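Side-chain contacts in core protein VP7 (Bluetongue virus, PDB 1BVP), which forms trimers that coat the inner VP3 scaffold of the virus particle as 260 capsomers and helps to build its core: residues L66-S71 with G92-P97; F268-F273 with G280-I285. All coordinates share one frame; numbering follows the deposited sequence.

Contact 1 (L66-S71 with G92-P97)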
loop_
_atom_site.group_PDB
_atom_site.type_symbol
_atom_site.label_atom_id
_atom_site.label_comp_id
_atom_site.label_asym_id
_atom_site.label_seq_id
_atom_site.Cartn_x
_atom_site.Cartn_y
_atom_site.Cartn_z
ATOM N N LEU A 66 0.238 10.996 -27.453
ATOM C CA LEU A 66 1.293 11.825 -26.891
ATOM C C LEU A 66 0.848 13.294 -26.896
ATOM O O LEU A 66 0.953 13.994 -25.885
ATOM C CB LEU A 66 2.571 11.647 -27.690
ATOM C CG LEU A 66 3.842 12.370 -27.219
ATOM C CD1 LEU A 66 4.075 12.214 -25.735
ATOM C CD2 LEU A 66 5.019 11.790 -27.988
ATOM N N ASP A 67 0.283 13.751 -28.009
ATOM C CA ASP A 67 -0.188 15.136 -28.095
ATOM C C ASP A 67 -1.229 15.439 -27.049
ATOM O O ASP A 67 -1.227 16.509 -26.442
ATOM C CB ASP A 67 -0.813 15.429 -29.465
ATOM C CG ASP A 67 0.193 15.927 -30.480
ATOM O OD1 ASP A 67 1.287 16.388 -30.086
ATOM O OD2 ASP A 67 -0.114 15.866 -31.685
ATOM N N MET A 68 -2.151 14.502 -26.881
ATOM C CA MET A 68 -3.239 14.657 -25.938
ATOM C C MET A 68 -2.767 14.647 -24.505
ATOM O O MET A 68 -3.262 15.428 -23.692
ATOM C CB MET A 68 -4.280 13.583 -26.184
ATOM C CG MET A 68 -5.022 13.794 -27.487
ATOM S SD MET A 68 -6.347 12.623 -27.705
ATOM C CE MET A 68 -7.254 13.512 -28.931
ATOM N N MET A 69 -1.807 13.776 -24.195
ATOM C CA MET A 69 -1.226 13.699 -22.857
ATOM C C MET A 69 -0.503 15.045 -22.560
ATOM O O MET A 69 -0.820 15.715 -21.585
ATOM C CB MET A 69 -0.257 12.520 -22.806
ATOM C CG MET A 69 0.437 12.249 -21.457
ATOM S SD MET A 69 2.005 13.141 -21.274
ATOM C CE MET A 69 1.834 13.866 -19.676
ATOM N N LEU A 70 0.355 15.513 -23.467
ATOM C CA LEU A 70 1.058 16.768 -23.230
ATOM C C LEU A 70 0.130 17.950 -23.091
ATOM O O LEU A 70 0.323 18.788 -22.212
ATOM C CB LEU A 70 2.117 17.037 -24.306
ATOM C CG LEU A 70 3.153 15.906 -24.421
ATOM C CD1 LEU A 70 4.032 16.075 -25.621
ATOM C CD2 LEU A 70 3.975 15.789 -23.128
ATOM N N SER A 71 -0.910 18.013 -23.909
ATOM C CA SER A 71 -1.839 19.149 -23.811
ATOM C C SER A 71 -2.623 19.139 -22.505
ATOM O O SER A 71 -2.802 20.177 -21.876
ATOM C CB SER A 71 -2.790 19.213 -25.017
ATOM O OG SER A 71 -2.034 19.454 -26.200
ATOM N N GLY A 92 -7.355 22.499 -28.468
ATOM C CA GLY A 92 -8.645 22.832 -29.055
ATOM C C GLY A 92 -9.446 21.560 -29.275
ATOM O O GLY A 92 -10.656 21.531 -29.117
ATOM N N VAL A 93 -8.771 20.500 -29.670
ATOM C CA VAL A 93 -9.442 19.235 -29.843
ATOM C C VAL A 93 -10.049 18.794 -28.506
ATOM O O VAL A 93 -11.231 18.486 -28.407
ATOM C CB VAL A 93 -8.443 18.171 -30.255
ATOM C CG1 VAL A 93 -9.124 16.828 -30.287
ATOM C CG2 VAL A 93 -7.782 18.554 -31.600
ATOM N N LEU A 94 -9.228 18.774 -27.468
ATOM C CA LEU A 94 -9.670 18.348 -26.146
ATOM C C LEU A 94 -10.727 19.234 -25.476
ATOM O O LEU A 94 -11.403 18.795 -24.533
ATOM C CB LEU A 94 -8.468 18.220 -25.237
ATOM C CG LEU A 94 -7.790 16.895 -24.952
ATOM C CD1 LEU A 94 -8.193 15.809 -25.890
ATOM C CD2 LEU A 94 -6.319 17.148 -24.991
ATOM N N ALA A 95 -10.855 20.483 -25.918
ATOM C CA ALA A 95 -11.865 21.377 -25.333
ATOM C C ALA A 95 -13.214 21.312 -26.066
ATOM O O ALA A 95 -14.111 22.067 -25.746
ATOM C CB ALA A 95 -11.352 22.813 -25.293
ATOM N N THR A 96 -13.331 20.431 -27.063
ATOM C CA THR A 96 -14.550 20.250 -27.871
ATOM C C THR A 96 -15.569 19.463 -27.046
ATOM O O THR A 96 -15.411 18.258 -26.843
ATOM C CB THR A 96 -14.241 19.405 -29.164
ATOM O OG1 THR A 96 -13.288 20.088 -29.986
ATOM C CG2 THR A 96 -15.506 19.126 -29.979
ATOM N N PRO A 97 -16.686 20.097 -26.676
ATOM C CA PRO A 97 -17.724 19.432 -25.876
ATOM C C PRO A 97 -18.377 18.226 -26.488
ATOM O O PRO A 97 -19.090 17.504 -25.818
ATOM C CB PRO A 97 -18.732 20.547 -25.597
ATOM C CG PRO A 97 -18.536 21.476 -26.726
ATOM C CD PRO A 97 -17.046 21.497 -26.946
#
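Met68 and Leu94 carry this contact, an example of how a short helix can be packed against a long one largely through apolar side chains. Leu94 divides its two methyl branches between the side chain and the backbone of Met68. CD1 settles against the thioether, 3.9 Å from Met68 CE and nearly as close to SD and CG, whereas CD2 rests on the backbone, 3.7 Å from Met68 O and 4.1 Å from Met68 CA. The methionine reaches this far because its chain runs extended beyond CG (chi2 -175°), which carries the terminal methyl across to the short helix; there CE also meets Val93 CG1 at 4.0 Å, the two side chains crossing at about a right angle. One methyl is thus shared between the branched ends of two successive residues, and this is the dense part of the interface. The packing thins toward Ser71, whose side is partly exposed. Here only CB takes part, touching Leu94 CD2 at 4.1 Å. The hydroxyl turns back along its own helix, with OG anti to the carbonyl carbon (chi1 -64°), and donates to Asp67 O at 3.1 Å. That carbonyl also accepts the helical bond from Ser71 N, the two donors arriving from opposite faces of its plane, which directs the hydroxyl's donated bond back into helix 55-73. Beyond Leu94 the chain leaves the helix, and Ala95 is exposed. In the surrounding helical bundle, helix 2-15 lies against both partners, Val11 packing on Met68 and Ile4 on Leu94, while Arg7 binds Leu94 O; helix 304-323 backs the long helix through Leu312 and Leu316, which pack on Met69.

Contact 2 (F268-F273 with G280-I285); sequences FNVYSF and GLRTAI
A buried contact in which an arginine side chain bonds backbone carbonyls joins helix 263-271 to helix 276-286: Arg282 reaches from the second helix to carbonyls at the C-terminal end of the first, within the helical part of the chain. Two bonds make the grip. Arg282 NE donates to Val270 O at 2.8 Å with an N-H...O angle of 150°, and Arg282 NH2 donates to Ser272 O at 3.1 Å. Both oxygens lie at the edge of the guanidinium and near its plane, but the carbonyls receive it differently, since NE is only modestly tilted from the plane of Val270 C=O while NH2 stands well above that of Ser272. The side chain starts with CG anti to the backbone N (chi1 -177°) and then bends at chi2 and chi3, which swings the flat group toward the carbonyls of Val270 and Ser272. The two helices are consecutive, joined by a short connection: four of the six residues between the segments are already helical, and the arginine pins carbonyls where the first helix gives way. His279 ND1, in the second helix, is bonded to NH2 as well, a further hold on the group's rotation. The aliphatic stem is packed too: Arg282 CG lies 4.0 Å from Val270 CG1, and CD approaches Tyr271 CD1 at 4.1 Å. The tyrosine ring and the guanidinium are inclined by only 20°, while Tyr271 OH bonds to Pro292 O. Beside these bonds, Ser272 OG donates to Phe268 O at 2.9 Å, and Thr118 of the third subunit packs on Ser272 and Phe273.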
loop_
_atom_site.group_PDB
_atom_site.type_symbol
_atom_site.label_atom_id
_atom_site.label_comp_id
_atom_site.label_asym_id
_atom_site.label_seq_id
_atom_site.Cartn_x
_atom_site.Cartn_y
_atom_site.Cartn_z
ATOM N N PHE A 268 5.395 3.554 -10.298
ATOM C CA PHE A 268 6.243 2.443 -10.744
ATOM C C PHE A 268 6.161 2.222 -12.259
ATOM O O PHE A 268 7.163 1.955 -12.916
ATOM C CB PHE A 268 5.868 1.141 -10.031
ATOM C CG PHE A 268 6.629 -0.048 -10.537
ATOM C CD1 PHE A 268 7.993 -0.170 -10.308
ATOM C CD2 PHE A 268 5.996 -1.034 -11.294
ATOM C CE1 PHE A 268 8.714 -1.261 -10.829
ATOM C CE2 PHE A 268 6.705 -2.121 -11.820
ATOM C CZ PHE A 268 8.071 -2.230 -11.585
ATOM N N ASN A 269 4.939 2.254 -12.776
ATOM C CA ASN A 269 4.697 2.073 -14.190
ATOM C C ASN A 269 5.418 3.139 -15.013
ATOM O O ASN A 269 6.040 2.820 -16.011
ATOM C CB ASN A 269 3.196 2.123 -14.467
ATOM C CG ASN A 269 2.849 1.702 -15.899
ATOM O OD1 ASN A 269 1.996 2.313 -16.551
ATOM N ND2 ASN A 269 3.528 0.670 -16.396
ATOM N N VAL A 270 5.306 4.402 -14.609
ATOM C CA VAL A 270 5.959 5.533 -15.295
ATOM C C VAL A 270 7.484 5.411 -15.327
ATOM O O VAL A 270 8.113 5.696 -16.337
ATOM C CB VAL A 270 5.652 6.865 -14.573
ATOM C CG1 VAL A 270 6.535 7.970 -15.106
ATOM C CG2 VAL A 270 4.164 7.206 -14.655
ATOM N N TYR A 271 8.088 5.014 -14.209
ATOM C CA TYR A 271 9.543 4.918 -14.151
ATOM C C TYR A 271 10.152 3.629 -14.645
ATOM O O TYR A 271 11.363 3.487 -14.643
ATOM C CB TYR A 271 10.062 5.296 -12.770
ATOM C CG TYR A 271 9.880 6.767 -12.439
ATOM C CD1 TYR A 271 10.733 7.727 -12.967
ATOM C CD2 TYR A 271 8.832 7.206 -11.625
ATOM C CE1 TYR A 271 10.552 9.104 -12.706
ATOM C CE2 TYR A 271 8.642 8.584 -11.357
ATOM C CZ TYR A 271 9.511 9.512 -11.905
ATOM O OH TYR A 271 9.341 10.857 -11.640
ATOM N N SER A 272 9.330 2.686 -15.079
ATOM C CA SER A 272 9.869 1.453 -15.636
ATOM C C SER A 272 10.576 1.795 -16.934
ATOM O O SER A 272 10.260 2.784 -17.639
ATOM C CB SER A 272 8.788 0.437 -15.903
ATOM O OG SER A 272 8.319 -0.018 -14.670
ATOM N N PHE A 273 11.519 0.935 -17.255
ATOM C CA PHE A 273 12.357 1.123 -18.411
ATOM C C PHE A 273 11.657 0.949 -19.753
ATOM O O PHE A 273 11.661 1.883 -20.567
ATOM C CB PHE A 273 13.552 0.172 -18.284
ATOM C CG PHE A 273 14.514 0.249 -19.432
ATOM C CD1 PHE A 273 15.176 1.459 -19.729
ATOM C CD2 PHE A 273 14.764 -0.881 -20.219
ATOM C CE1 PHE A 273 16.080 1.547 -20.801
ATOM C CE2 PHE A 273 15.664 -0.816 -21.301
ATOM C CZ PHE A 273 16.327 0.413 -21.585
ATOM N N GLY A 280 13.833 7.301 -22.915
ATOM C CA GLY A 280 14.184 8.635 -23.401
ATOM C C GLY A 280 13.011 9.614 -23.395
ATOM O O GLY A 280 13.139 10.771 -22.964
ATOM N N LEU A 281 11.862 9.150 -23.882
ATOM C CA LEU A 281 10.641 9.953 -23.968
ATOM C C LEU A 281 10.162 10.372 -22.580
ATOM O O LEU A 281 9.839 11.551 -22.345
ATOM C CB LEU A 281 9.552 9.109 -24.627
ATOM C CG LEU A 281 8.402 9.612 -25.521
ATOM C CD1 LEU A 281 7.141 8.903 -25.076
ATOM C CD2 LEU A 281 8.211 11.093 -25.484
ATOM N N ARG A 282 10.074 9.395 -21.675
ATOM C CA ARG A 282 9.635 9.667 -20.309
ATOM C C ARG A 282 10.561 10.702 -19.672
ATOM O O ARG A 282 10.109 11.697 -19.094
ATOM C CB ARG A 282 9.601 8.395 -19.466
ATOM C CG ARG A 282 9.079 8.691 -18.058
ATOM C CD ARG A 282 10.108 8.334 -16.997
ATOM N NE ARG A 282 10.542 6.936 -17.088
ATOM C CZ ARG A 282 11.770 6.554 -17.439
ATOM N NH1 ARG A 282 12.696 7.467 -17.722
ATOM N NH2 ARG A 282 12.053 5.259 -17.563
ATOM N N THR A 283 11.863 10.468 -19.767
ATOM C CA THR A 283 12.826 11.427 -19.242
ATOM C C THR A 283 12.597 12.836 -19.815
ATOM O O THR A 283 12.509 13.820 -19.068
ATOM C CB THR A 283 14.217 11.014 -19.613
ATOM O OG1 THR A 283 14.461 9.712 -19.093
ATOM C CG2 THR A 283 15.195 12.001 -19.082
ATOM N N ALA A 284 12.467 12.934 -21.139
ATOM C CA ALA A 284 12.231 14.231 -21.792
ATOM C C ALA A 284 10.958 14.919 -21.314
ATOM O O ALA A 284 10.942 16.131 -21.128
ATOM C CB ALA A 284 12.192 14.070 -23.296
ATOM N N ILE A 285 9.880 14.167 -21.144
ATOM C CA ILE A 285 8.639 14.759 -20.674
ATOM C C ILE A 285 8.793 15.204 -19.214
ATOM O O ILE A 285 8.403 16.314 -18.863
ATOM C CB ILE A 285 7.455 13.755 -20.816
ATOM C CG1 ILE A 285 7.238 13.396 -22.281
ATOM C CG2 ILE A 285 6.187 14.318 -20.212
ATOM C CD1 ILE A 285 6.344 12.207 -22.471
#

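In the fold
The two contacts follow one another along the chain, contact 1 closing before contact 2 opens, and their centres lie about 21 Å apart. The chain's β-strands all lie between the two contacts in sequence, so the helical part draws on sequence from both sides of them. Helix 55-73 is the bridge: while residues 66-71 meet 92-97, Leu70 CD2 packs on Ile285 CG2 at 3.9 Å and Leu66 CD1 on Ile285 CD1 at 4.0 Å. Helix 304-323 touches both contacts. Each also comes close to another subunit, Pro97 packing on Arg22 of the second and Phe268, Asn269, Ser272 and Phe273 against the third, where Phe273 also makes backbone hydrogen bonds, which places this bundle at the trimer interfaces.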